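Long-range contacts in thioredoxin (Thermosipho africanus, PDB 6MOS), which probably reduces disulfide bonds in other proteins by cycling its own pair of active-site cysteines between the thiol and disulfide states, as thioredoxins do: residues M28-F33 with F55-E60; K34-S39 with V61-E66; V79-I84 with I91-R96. All blocks are in the same frame, centred on the assembly; numbering follows the deposited sequence.

Interaction 1: residues M28-F33 with F55-E60. With TAM (tris(hydroxyethyl)aminomethane), chain B.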
loop_
_atom_site.group_PDB
_atom_site.type_symbol
_atom_site.label_atom_id
_atom_site.label_comp_id
_atom_site.label_asym_id
_atom_site.label_seq_id
_atom_site.Cartn_x
_atom_site.Cartn_y
_atom_site.Cartn_z
ATOM N N MET A 28 -0.580 12.207 -3.177
ATOM C CA MET A 28 -0.748 10.942 -2.441
ATOM C C MET A 28 0.319 9.931 -2.822
ATOM O O MET A 28 1.094 10.141 -3.756
ATOM C CB MET A 28 -2.128 10.345 -2.683
ATOM C CG MET A 28 -3.260 11.131 -2.056
ATOM S SD MET A 28 -4.834 10.391 -2.500
ATOM C CE MET A 28 -4.839 8.913 -1.483
ATOM N N LYS A 29 0.351 8.821 -2.093
ATOM C CA LYS A 29 1.360 7.808 -2.337
ATOM C C LYS A 29 0.859 6.506 -1.749
ATOM O O LYS A 29 0.263 6.501 -0.667
ATOM C CB LYS A 29 2.703 8.170 -1.701
ATOM C CG LYS A 29 3.834 7.288 -2.175
ATOM C CD LYS A 29 4.976 7.258 -1.181
ATOM C CE LYS A 29 6.107 6.406 -1.713
ATOM N NZ LYS A 29 7.303 6.421 -0.821
ATOM N N ILE A 30 1.085 5.416 -2.476
ATOM C CA ILE A 30 0.876 4.066 -1.968
ATOM C C ILE A 30 2.233 3.437 -1.702
ATOM O O ILE A 30 3.114 3.466 -2.567
ATOM C CB ILE A 30 0.073 3.206 -2.955
ATOM C CG1 ILE A 30 -1.306 3.838 -3.196
ATOM C CG2 ILE A 30 0.002 1.749 -2.456
ATOM C CD1 ILE A 30 -2.096 3.177 -4.309
ATOM N N GLU A 31 2.399 2.866 -0.513
ATOM C CA GLU A 31 3.579 2.082 -0.175
ATOM C C GLU A 31 3.136 0.636 -0.002
ATOM O O GLU A 31 2.237 0.359 0.795
ATOM C CB GLU A 31 4.255 2.618 1.085
ATOM C CG GLU A 31 5.014 3.940 0.763
ATOM C CD GLU A 31 5.773 4.540 1.937
ATOM O OE1 GLU A 31 5.581 4.087 3.066
ATOM O OE2 GLU A 31 6.564 5.509 1.729
ATOM N N TYR A 32 3.749 -0.268 -0.767
ATOM C CA TYR A 32 3.370 -1.679 -0.798
ATOM C C TYR A 32 4.552 -2.479 -0.273
ATOM O O TYR A 32 5.602 -2.513 -0.915
ATOM C CB TYR A 32 3.019 -2.100 -2.220
ATOM C CG TYR A 32 2.545 -3.525 -2.340
ATOM C CD1 TYR A 32 1.276 -3.873 -1.932
ATOM C CD2 TYR A 32 3.363 -4.508 -2.880
ATOM C CE1 TYR A 32 0.836 -5.179 -2.029
ATOM C CE2 TYR A 32 2.932 -5.829 -2.984
ATOM C CZ TYR A 32 1.666 -6.151 -2.555
ATOM O OH TYR A 32 1.207 -7.454 -2.658
ATOM N N PHE A 33 4.387 -3.120 0.881
ATOM C CA PHE A 33 5.462 -3.873 1.522
ATOM C C PHE A 33 5.294 -5.352 1.215
ATOM O O PHE A 33 4.213 -5.913 1.419
ATOM C CB PHE A 33 5.482 -3.645 3.033
ATOM C CG PHE A 33 5.701 -2.204 3.427
ATOM C CD1 PHE A 33 4.629 -1.324 3.513
ATOM C CD2 PHE A 33 6.975 -1.737 3.712
ATOM C CE1 PHE A 33 4.823 0.009 3.878
ATOM C CE2 PHE A 33 7.184 -0.405 4.076
ATOM C CZ PHE A 33 6.111 0.467 4.156
ATOM N N PHE A 55 -5.535 5.728 -10.504
ATOM C CA PHE A 55 -5.754 6.974 -9.780
ATOM C C PHE A 55 -4.603 7.957 -9.938
ATOM O O PHE A 55 -4.612 9.008 -9.287
ATOM C CB PHE A 55 -5.987 6.699 -8.291
ATOM C CG PHE A 55 -7.270 5.986 -7.993
ATOM C CD1 PHE A 55 -8.456 6.689 -7.875
ATOM C CD2 PHE A 55 -7.292 4.612 -7.804
ATOM C CE1 PHE A 55 -9.638 6.037 -7.587
ATOM C CE2 PHE A 55 -8.474 3.947 -7.517
ATOM C CZ PHE A 55 -9.650 4.662 -7.408
ATOM N N ASP A 56 -3.614 7.642 -10.777
ATOM C CA ASP A 56 -2.435 8.482 -10.960
ATOM C C ASP A 56 -1.770 8.798 -9.623
ATOM O O ASP A 56 -1.444 9.946 -9.321
ATOM C CB ASP A 56 -2.790 9.765 -11.706
ATOM C CG ASP A 56 -3.348 9.493 -13.077
ATOM O OD1 ASP A 56 -2.547 9.150 -13.971
ATOM O OD2 ASP A 56 -4.579 9.617 -13.259
ATOM N N ILE A 57 -1.584 7.763 -8.806
ATOM C CA ILE A 57 -0.920 7.890 -7.513
ATOM C C ILE A 57 0.417 7.165 -7.593
ATOM O O ILE A 57 0.485 6.042 -8.107
ATOM C CB ILE A 57 -1.794 7.326 -6.379
ATOM C CG1 ILE A 57 -3.027 8.207 -6.164
ATOM C CG2 ILE A 57 -0.993 7.192 -5.082
ATOM C CD1 ILE A 57 -3.994 7.628 -5.138
ATOM N N ASP A 58 1.480 7.816 -7.107
ATOM C CA ASP A 58 2.783 7.164 -7.022
ATOM C C ASP A 58 2.678 5.924 -6.152
ATOM O O ASP A 58 1.925 5.902 -5.178
ATOM C CB ASP A 58 3.830 8.101 -6.421
ATOM C CG ASP A 58 4.260 9.193 -7.366
ATOM O OD1 ASP A 58 3.985 9.087 -8.582
ATOM O OD2 ASP A 58 4.887 10.152 -6.880
ATOM N N ILE A 59 3.435 4.885 -6.498
ATOM C CA ILE A 59 3.465 3.671 -5.694
ATOM C C ILE A 59 4.908 3.234 -5.532
ATOM O O ILE A 59 5.659 3.163 -6.511
ATOM C CB ILE A 59 2.621 2.531 -6.298
ATOM C CG1 ILE A 59 2.715 1.298 -5.401
ATOM C CG2 ILE A 59 3.070 2.196 -7.718
ATOM C CD1 ILE A 59 1.696 0.229 -5.735
ATOM N N GLU A 60 5.305 2.957 -4.301
ATOM C CA GLU A 60 6.637 2.452 -4.026
ATOM C C GLU A 60 6.502 1.015 -3.543
ATOM O O GLU A 60 5.758 0.752 -2.594
ATOM C CB GLU A 60 7.340 3.311 -2.987
ATOM C CG GLU A 60 8.745 2.822 -2.712
ATOM C CD GLU A 60 9.505 3.701 -1.739
ATOM O OE1 GLU A 60 8.917 4.674 -1.210
ATOM O OE2 GLU A 60 10.700 3.396 -1.498
HETATM C C TAM B . 9.755 3.927 -7.457
HETATM C C1 TAM B . 10.436 2.699 -6.827
HETATM C C2 TAM B . 8.264 3.720 -7.662
HETATM C C3 TAM B . 10.058 5.133 -6.544
HETATM C C4 TAM B . 9.782 1.363 -7.150
HETATM C C5 TAM B . 7.890 3.672 -9.146
HETATM C C6 TAM B . 8.880 6.032 -6.171
HETATM N N TAM B . 10.354 4.166 -8.766
HETATM O O4 TAM B . 9.174 0.905 -5.978
HETATM O O5 TAM B . 6.547 3.291 -9.304
HETATM O O6 TAM B . 8.623 7.026 -7.148
HETATM O O HOH W 1 1.351 10.730 -6.326
#

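Interaction 2: residues K34-S39 with V61-E66. With TAM (tris(hydroxyethyl)aminomethane), chain B.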
loop_
_atom_site.group_PDB
_atom_site.type_symbol
_atom_site.label_atom_id
_atom_site.label_comp_id
_atom_site.label_asym_id
_atom_site.label_seq_id
_atom_site.Cartn_x
_atom_site.Cartn_y
_atom_site.Cartn_z
ATOM N N LYS A 34 6.360 -5.981 0.724
ATOM C CA LYS A 34 6.261 -7.356 0.255
ATOM C C LYS A 34 7.569 -8.081 0.534
ATOM O O LYS A 34 8.560 -7.489 0.963
ATOM C CB LYS A 34 5.908 -7.400 -1.245
ATOM C CG LYS A 34 6.886 -6.644 -2.184
ATOM C CD LYS A 34 8.080 -7.530 -2.596
ATOM C CE LYS A 34 8.992 -6.842 -3.601
ATOM N NZ LYS A 34 9.974 -7.832 -4.148
ATOM N N ASN A 35 7.558 -9.388 0.296
ATOM C CA ASN A 35 8.799 -10.097 0.038
ATOM C C ASN A 35 8.529 -11.099 -1.073
ATOM O O ASN A 35 7.379 -11.321 -1.474
ATOM C CB ASN A 35 9.374 -10.718 1.314
ATOM C CG ASN A 35 8.583 -11.888 1.811
ATOM O OD1 ASN A 35 8.265 -12.809 1.066
ATOM N ND2 ASN A 35 8.273 -11.864 3.098
ATOM N N ASP A 36 9.590 -11.675 -1.619
ATOM C CA ASP A 36 9.384 -12.471 -2.817
ATOM C C ASP A 36 9.007 -13.912 -2.500
ATOM O O ASP A 36 8.803 -14.700 -3.427
ATOM C CB ASP A 36 10.618 -12.403 -3.721
ATOM C CG ASP A 36 10.643 -11.133 -4.566
ATOM O OD1 ASP A 36 9.570 -10.509 -4.748
ATOM O OD2 ASP A 36 11.726 -10.754 -5.055
ATOM N N LYS A 37 8.889 -14.264 -1.221
ATOM C CA LYS A 37 8.400 -15.576 -0.812
ATOM C C LYS A 37 6.931 -15.557 -0.413
ATOM O O LYS A 37 6.385 -16.600 -0.012
ATOM C CB LYS A 37 9.242 -16.107 0.344
ATOM C CG LYS A 37 10.642 -16.495 -0.088
ATOM C CD LYS A 37 11.503 -16.925 1.090
ATOM C CE LYS A 37 12.014 -15.722 1.860
ATOM N NZ LYS A 37 13.259 -16.035 2.608
ATOM N N CYS A 38 6.279 -14.408 -0.528
ATOM C CA CYS A 38 4.893 -14.213 -0.101
ATOM C C CYS A 38 3.970 -14.341 -1.312
ATOM O O CYS A 38 3.999 -13.506 -2.226
ATOM C CB CYS A 38 4.753 -12.855 0.586
ATOM S SG CYS A 38 3.071 -12.168 0.806
ATOM N N SER A 39 3.122 -15.375 -1.303
ATOM C CA SER A 39 2.300 -15.654 -2.471
ATOM C C SER A 39 1.127 -14.692 -2.586
ATOM O O SER A 39 0.761 -14.289 -3.699
ATOM C CB SER A 39 1.804 -17.103 -2.418
ATOM O OG SER A 39 2.898 -18.000 -2.358
ATOM N N VAL A 61 7.182 0.091 -4.212
ATOM C CA VAL A 61 7.154 -1.317 -3.825
ATOM C C VAL A 61 8.410 -1.580 -3.008
ATOM O O VAL A 61 9.528 -1.309 -3.466
ATOM C CB VAL A 61 7.062 -2.242 -5.049
ATOM C CG1 VAL A 61 6.972 -3.700 -4.600
ATOM C CG2 VAL A 61 5.843 -1.884 -5.880
ATOM N N ILE A 62 8.232 -2.052 -1.778
ATOM C CA ILE A 62 9.305 -2.122 -0.797
ATOM C C ILE A 62 9.461 -3.579 -0.396
ATOM O O ILE A 62 8.497 -4.204 0.061
ATOM C CB ILE A 62 9.007 -1.242 0.426
ATOM C CG1 ILE A 62 8.849 0.212 -0.017
ATOM C CG2 ILE A 62 10.102 -1.395 1.492
ATOM C CD1 ILE A 62 8.226 1.107 1.017
ATOM N N ASP A 63 10.665 -4.121 -0.580
ATOM C CA ASP A 63 10.948 -5.500 -0.209
ATOM C C ASP A 63 11.513 -5.506 1.206
ATOM O O ASP A 63 12.624 -5.018 1.442
ATOM C CB ASP A 63 11.913 -6.154 -1.194
ATOM C CG ASP A 63 11.965 -7.661 -1.009
ATOM O OD1 ASP A 63 12.520 -8.093 0.020
ATOM O OD2 ASP A 63 11.436 -8.392 -1.872
ATOM N N VAL A 64 10.757 -6.088 2.144
ATOM C CA VAL A 64 11.115 -5.989 3.557
ATOM C C VAL A 64 12.325 -6.845 3.894
ATOM O O VAL A 64 12.952 -6.636 4.939
ATOM C CB VAL A 64 9.912 -6.353 4.449
ATOM C CG1 VAL A 64 8.743 -5.441 4.114
ATOM C CG2 VAL A 64 9.525 -7.841 4.309
ATOM N N ILE A 65 12.674 -7.794 3.034
ATOM C CA ILE A 65 13.843 -8.632 3.263
ATOM C C ILE A 65 15.081 -7.988 2.671
ATOM O O ILE A 65 16.133 -7.950 3.312
ATOM C CB ILE A 65 13.624 -10.054 2.700
ATOM C CG1 ILE A 65 12.588 -10.807 3.533
ATOM C CG2 ILE A 65 14.941 -10.833 2.699
ATOM C CD1 ILE A 65 12.274 -12.201 3.005
ATOM N N GLU A 66 14.964 -7.451 1.456
ATOM C CA GLU A 66 16.131 -6.856 0.812
ATOM C C GLU A 66 16.489 -5.521 1.447
ATOM O O GLU A 66 17.669 -5.207 1.611
ATOM C CB GLU A 66 15.882 -6.694 -0.689
ATOM C CG GLU A 66 15.706 -8.011 -1.444
ATOM C CD GLU A 66 16.765 -9.058 -1.088
ATOM O OE1 GLU A 66 17.949 -8.694 -0.892
ATOM O OE2 GLU A 66 16.408 -10.256 -0.996
HETATM C C TAM B . 9.755 3.927 -7.457
HETATM C C1 TAM B . 10.436 2.699 -6.827
HETATM C C2 TAM B . 8.264 3.720 -7.662
HETATM C C3 TAM B . 10.058 5.133 -6.544
HETATM C C4 TAM B . 9.782 1.363 -7.150
HETATM C C5 TAM B . 7.890 3.672 -9.146
HETATM C C6 TAM B . 8.880 6.032 -6.171
HETATM N N TAM B . 10.354 4.166 -8.766
HETATM O O4 TAM B . 9.174 0.905 -5.978
HETATM O O5 TAM B . 6.547 3.291 -9.304
HETATM O O6 TAM B . 8.623 7.026 -7.148
HETATM O O HOH W 2 12.164 -10.900 -0.776
#

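Interaction 3: residues V79-I84 with I91-R96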
loop_
_atom_site.group_PDB
_atom_site.type_symbol
_atom_site.label_atom_id
_atom_site.label_comp_id
_atom_site.label_asym_id
_atom_site.label_seq_id
_atom_site.Cartn_x
_atom_site.Cartn_y
_atom_site.Cartn_z
ATOM N N VAL A 79 3.643 -9.068 5.676
ATOM C CA VAL A 79 3.359 -8.714 4.288
ATOM C C VAL A 79 2.208 -9.580 3.784
ATOM O O VAL A 79 2.045 -10.724 4.234
ATOM C CB VAL A 79 4.620 -8.836 3.408
ATOM C CG1 VAL A 79 5.636 -7.831 3.860
ATOM C CG2 VAL A 79 5.237 -10.219 3.535
ATOM N N PRO A 80 1.367 -9.084 2.874
ATOM C CA PRO A 80 1.488 -7.707 2.368
ATOM C C PRO A 80 1.043 -6.671 3.398
ATOM O O PRO A 80 0.179 -6.965 4.233
ATOM C CB PRO A 80 0.576 -7.712 1.143
ATOM C CG PRO A 80 -0.473 -8.740 1.468
ATOM C CD PRO A 80 0.269 -9.827 2.227
ATOM N N THR A 81 1.657 -5.486 3.382
ATOM C CA THR A 81 1.126 -4.339 4.099
ATOM C C THR A 81 0.982 -3.212 3.090
ATOM O O THR A 81 1.855 -3.025 2.241
ATOM C CB THR A 81 2.019 -3.902 5.285
ATOM O OG1 THR A 81 1.991 -4.884 6.336
ATOM C CG2 THR A 81 1.574 -2.553 5.849
ATOM N N VAL A 82 -0.140 -2.501 3.150
ATOM C CA VAL A 82 -0.411 -1.379 2.259
ATOM C C VAL A 82 -0.581 -0.136 3.115
ATOM O O VAL A 82 -1.364 -0.138 4.068
ATOM C CB VAL A 82 -1.660 -1.617 1.389
ATOM C CG1 VAL A 82 -1.950 -0.384 0.553
ATOM C CG2 VAL A 82 -1.452 -2.809 0.480
ATOM N N ILE A 83 0.160 0.924 2.790
ATOM C CA ILE A 83 0.013 2.192 3.490
ATOM C C ILE A 83 -0.346 3.236 2.446
ATOM O O ILE A 83 0.345 3.361 1.433
ATOM C CB ILE A 83 1.290 2.584 4.255
ATOM C CG1 ILE A 83 1.658 1.508 5.286
ATOM C CG2 ILE A 83 1.100 3.907 4.985
ATOM C CD1 ILE A 83 2.814 1.904 6.177
ATOM N N ILE A 84 -1.459 3.937 2.656
ATOM C CA ILE A 84 -1.833 5.069 1.817
ATOM C C ILE A 84 -1.394 6.344 2.525
ATOM O O ILE A 84 -1.648 6.516 3.725
ATOM C CB ILE A 84 -3.345 5.069 1.528
ATOM C CG1 ILE A 84 -3.759 3.714 0.935
ATOM C CG2 ILE A 84 -3.695 6.197 0.579
ATOM C CD1 ILE A 84 -5.257 3.541 0.767
ATOM N N ILE A 91 -2.646 7.990 5.876
ATOM C CA ILE A 91 -4.110 8.009 5.787
ATOM C C ILE A 91 -4.717 6.707 6.287
ATOM O O ILE A 91 -5.763 6.708 6.951
ATOM C CB ILE A 91 -4.535 8.279 4.332
ATOM C CG1 ILE A 91 -4.211 9.698 3.923
ATOM C CG2 ILE A 91 -6.019 7.996 4.122
ATOM C CD1 ILE A 91 -4.264 9.862 2.427
ATOM N N LYS A 92 -4.095 5.577 5.955
ATOM C CA LYS A 92 -4.661 4.283 6.310
ATOM C C LYS A 92 -3.618 3.203 6.076
ATOM O O LYS A 92 -2.897 3.241 5.075
ATOM C CB LYS A 92 -5.921 3.990 5.481
ATOM C CG LYS A 92 -6.764 2.836 6.007
ATOM C CD LYS A 92 -7.635 3.285 7.171
ATOM C CE LYS A 92 -8.836 2.370 7.326
ATOM N NZ LYS A 92 -8.425 0.934 7.395
ATOM N N ARG A 93 -3.536 2.254 7.005
ATOM C CA ARG A 93 -2.653 1.109 6.881
ATOM C C ARG A 93 -3.501 -0.153 6.778
ATOM O O ARG A 93 -4.520 -0.289 7.472
ATOM C CB ARG A 93 -1.686 1.040 8.073
ATOM C CG ARG A 93 -0.696 -0.108 8.030
ATOM C CD ARG A 93 0.220 -0.096 9.246
ATOM N NE ARG A 93 1.041 1.105 9.309
ATOM C CZ ARG A 93 2.276 1.132 9.809
ATOM N NH1 ARG A 93 2.817 0.015 10.279
ATOM N NH2 ARG A 93 2.969 2.262 9.820
ATOM N N PHE A 94 -3.108 -1.053 5.878
ATOM C CA PHE A 94 -3.759 -2.352 5.721
ATOM C C PHE A 94 -2.730 -3.441 5.982
ATOM O O PHE A 94 -1.723 -3.523 5.280
ATOM C CB PHE A 94 -4.342 -2.522 4.317
ATOM C CG PHE A 94 -5.296 -1.441 3.907
ATOM C CD1 PHE A 94 -4.832 -0.253 3.361
ATOM C CD2 PHE A 94 -6.665 -1.618 4.040
ATOM C CE1 PHE A 94 -5.716 0.746 2.969
ATOM C CE2 PHE A 94 -7.554 -0.618 3.642
ATOM C CZ PHE A 94 -7.079 0.558 3.112
ATOM N N ALA A 95 -2.979 -4.287 6.976
ATOM C CA ALA A 95 -2.091 -5.416 7.212
ATOM C C ALA A 95 -2.916 -6.548 7.807
ATOM O O ALA A 95 -4.024 -6.330 8.304
ATOM C CB ALA A 95 -0.939 -5.051 8.147
ATOM N N ARG A 96 -2.369 -7.758 7.722
ATOM C CA ARG A 96 -2.936 -8.954 8.354
ATOM C C ARG A 96 -4.201 -9.455 7.670
ATOM O O ARG A 96 -4.200 -10.553 7.102
ATOM C CB ARG A 96 -3.216 -8.706 9.841
ATOM C CG ARG A 96 -1.976 -8.744 10.717
ATOM C CD ARG A 96 -2.284 -8.366 12.158
ATOM N NE ARG A 96 -1.075 -8.341 12.983
ATOM C CZ ARG A 96 -0.227 -7.316 13.044
ATOM N NH1 ARG A 96 -0.447 -6.221 12.320
ATOM N NH2 ARG A 96 0.847 -7.386 13.825
HETATM O O HOH W 3 -0.366 -8.814 5.860
#

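Interaction 1: residues M28-F33 with F55-E60
Lys29 and Glu60 both start with CG anti to the backbone N (chi1 -168° and -179°) and run on extended, which carries the ammonium and the carboxylate out over the same face of the sheet, where the two chains cross at a slant. Lys29 NZ lies 2.4 Å from Glu60 OE1, a salt bridge modelled so short that its exact length is doubtful. The same NZ reaches Glu31 OE2 at 2.8 Å on the anti lone pair of that oxygen, so one ammonium bridges two carboxylates and probably offsets their mutual repulsion. Glu31 OE1 is hydrogen-bonded to Tyr70 OH, which holds this carboxylate at both oxygens. The two carboxylate planes stand almost perpendicular, 87° apart. Beneath this network the strands pair in parallel, and Ile30 is bonded through both its N and its O: N donates to Asp58 O (2.9 Å) and O accepts from Glu60 N (2.8 Å), while Tyr32 N continues the ladder to Glu60 O. At the strand entrance a water takes over, donating to Met28 O and accepting from Asp58 N. On the other face, Ile30 CG2 meets Ile59 CD1 at 4.0 Å; just ahead of the strands, Ile57 CD1 rests against Met28 SD (3.9 Å). The bound tris(hydroxyethyl)aminomethane donates from O5 to Ile59 O, on the outer side of strand 58-63. These strands are the parallel arms of a beta-alpha-beta unit connected by helix 39-55, which Ile59 touches at Ala52 and Tyr32 OH reaches by a hydrogen bond to Cys41 O. Helix 100-115 covers Met28 and Ile30, and strand 81-86 flanks strand 29-34 on its other side.

Interaction 2: residues K34-S39 with V61-E66
The loop that leaves strand 29-34 for the CxxC helix is tied here to the end of strand 58-63, and a salt-bridge network around Lys34 does much of the tying. Lys34 NZ lies 2.8 Å from Asp63 OD2, on the anti lone pair of that oxygen, and also 2.8 Å from Asp36 OD1, which it meets from above the carboxylate plane. The chain gets there by two turns: chi1 (57°), with CG between the backbone N and carbonyl carbon, lays CG against Val61 CG1, and the bend at chi2 (86°) then takes CD, CE and NZ along Asp63 OD2. A water accepts from Asp36 N and donates to Asp63 OD2, fastening the same carboxylate to the loop backbone. Asp63 OD1 is gripped twice, by Ile65 N (3.0 Å) and Glu66 N (2.9 Å), from opposite faces of its plane. Lys34 closes the parallel ladder, its N donating to Ile62 O and its O accepting from Val64 N at 2.9 Å. Farther out, Ile65 CD1 packs against both Asn35 CB and Lys37 CE. Asn35 OD1 receives Lys37 N in an Asx turn, within a type I turn that delivers Cys38 to the N-cap of helix 39-55. Cys38 is disulfide-bonded to Cys41, the CxxC placement at a helix start typical of thioredoxins.

Interaction 3: residues V79-I84 with I91-R96
Ile84 O is gripped by two successive backbone amides, Ile91 N at 2.8 Å and, more weakly, Lys92 N at 3.4 Å. Both residues therefore face Ile84, a classic beta bulge. Ile84 N donates back to Lys92 O; beyond the bulge, Val82 and Phe94 exchange two bonds, Phe94 N to Val82 O (2.7 Å) and Val82 N to Phe94 O (2.8 Å). This is the antiparallel hairpin of the thioredoxin fold, with strand 89-95 at the sheet edge. With CG beside the backbone N (chi1 -56°), the Phe94 ring is set alongside Val82 and Ile84 on their face of the sheet: it takes Ile84 CD1 at its edge, 3.6 Å from CE1, and Val82 CB close to CD1; Thr106 of helix 100-115 also packs on this ring. On the opposite face Arg93 runs alongside Ile83, and Ile83 CD1 lies over one face of the guanidinium, 3.7 Å from NH2. The guanidinium is held by a salt bridge from NE to Glu90 and a bond from NH2 to Lys74 O. Thr81 OG1 approaches Ala95 CB at 3.4 Å while bonding to Thr78 O. At the open end of the hairpin a water donates to Pro80 O and accepts from Arg96 N, in place of a direct bond.

Interactions 1 and 2 are successive reaches of one parallel strand pair, their centres about 16 Å apart, joined by a probable hydrogen bond between Ile62 N and Tyr32 O (2.8 Å). Interaction 3 sits across strand 29-34, its centre about 11 Å from that of interaction 1; probable hydrogen bonds from Glu31 N to Ile83 O and from Phe33 N to Thr81 O, each 2.9 Å, knit them into one mixed sheet. Near the disulfide, interactions 2 and 3 converge: Cys38 SG packs 3.9 Å from Val79 O, just before the cis-Pro80 that thioredoxins place beside their CxxC. Tris(hydroxyethyl)aminomethane bridges interactions 1 and 2 along strand 58-63, bonding Ile59 O and Val61 N.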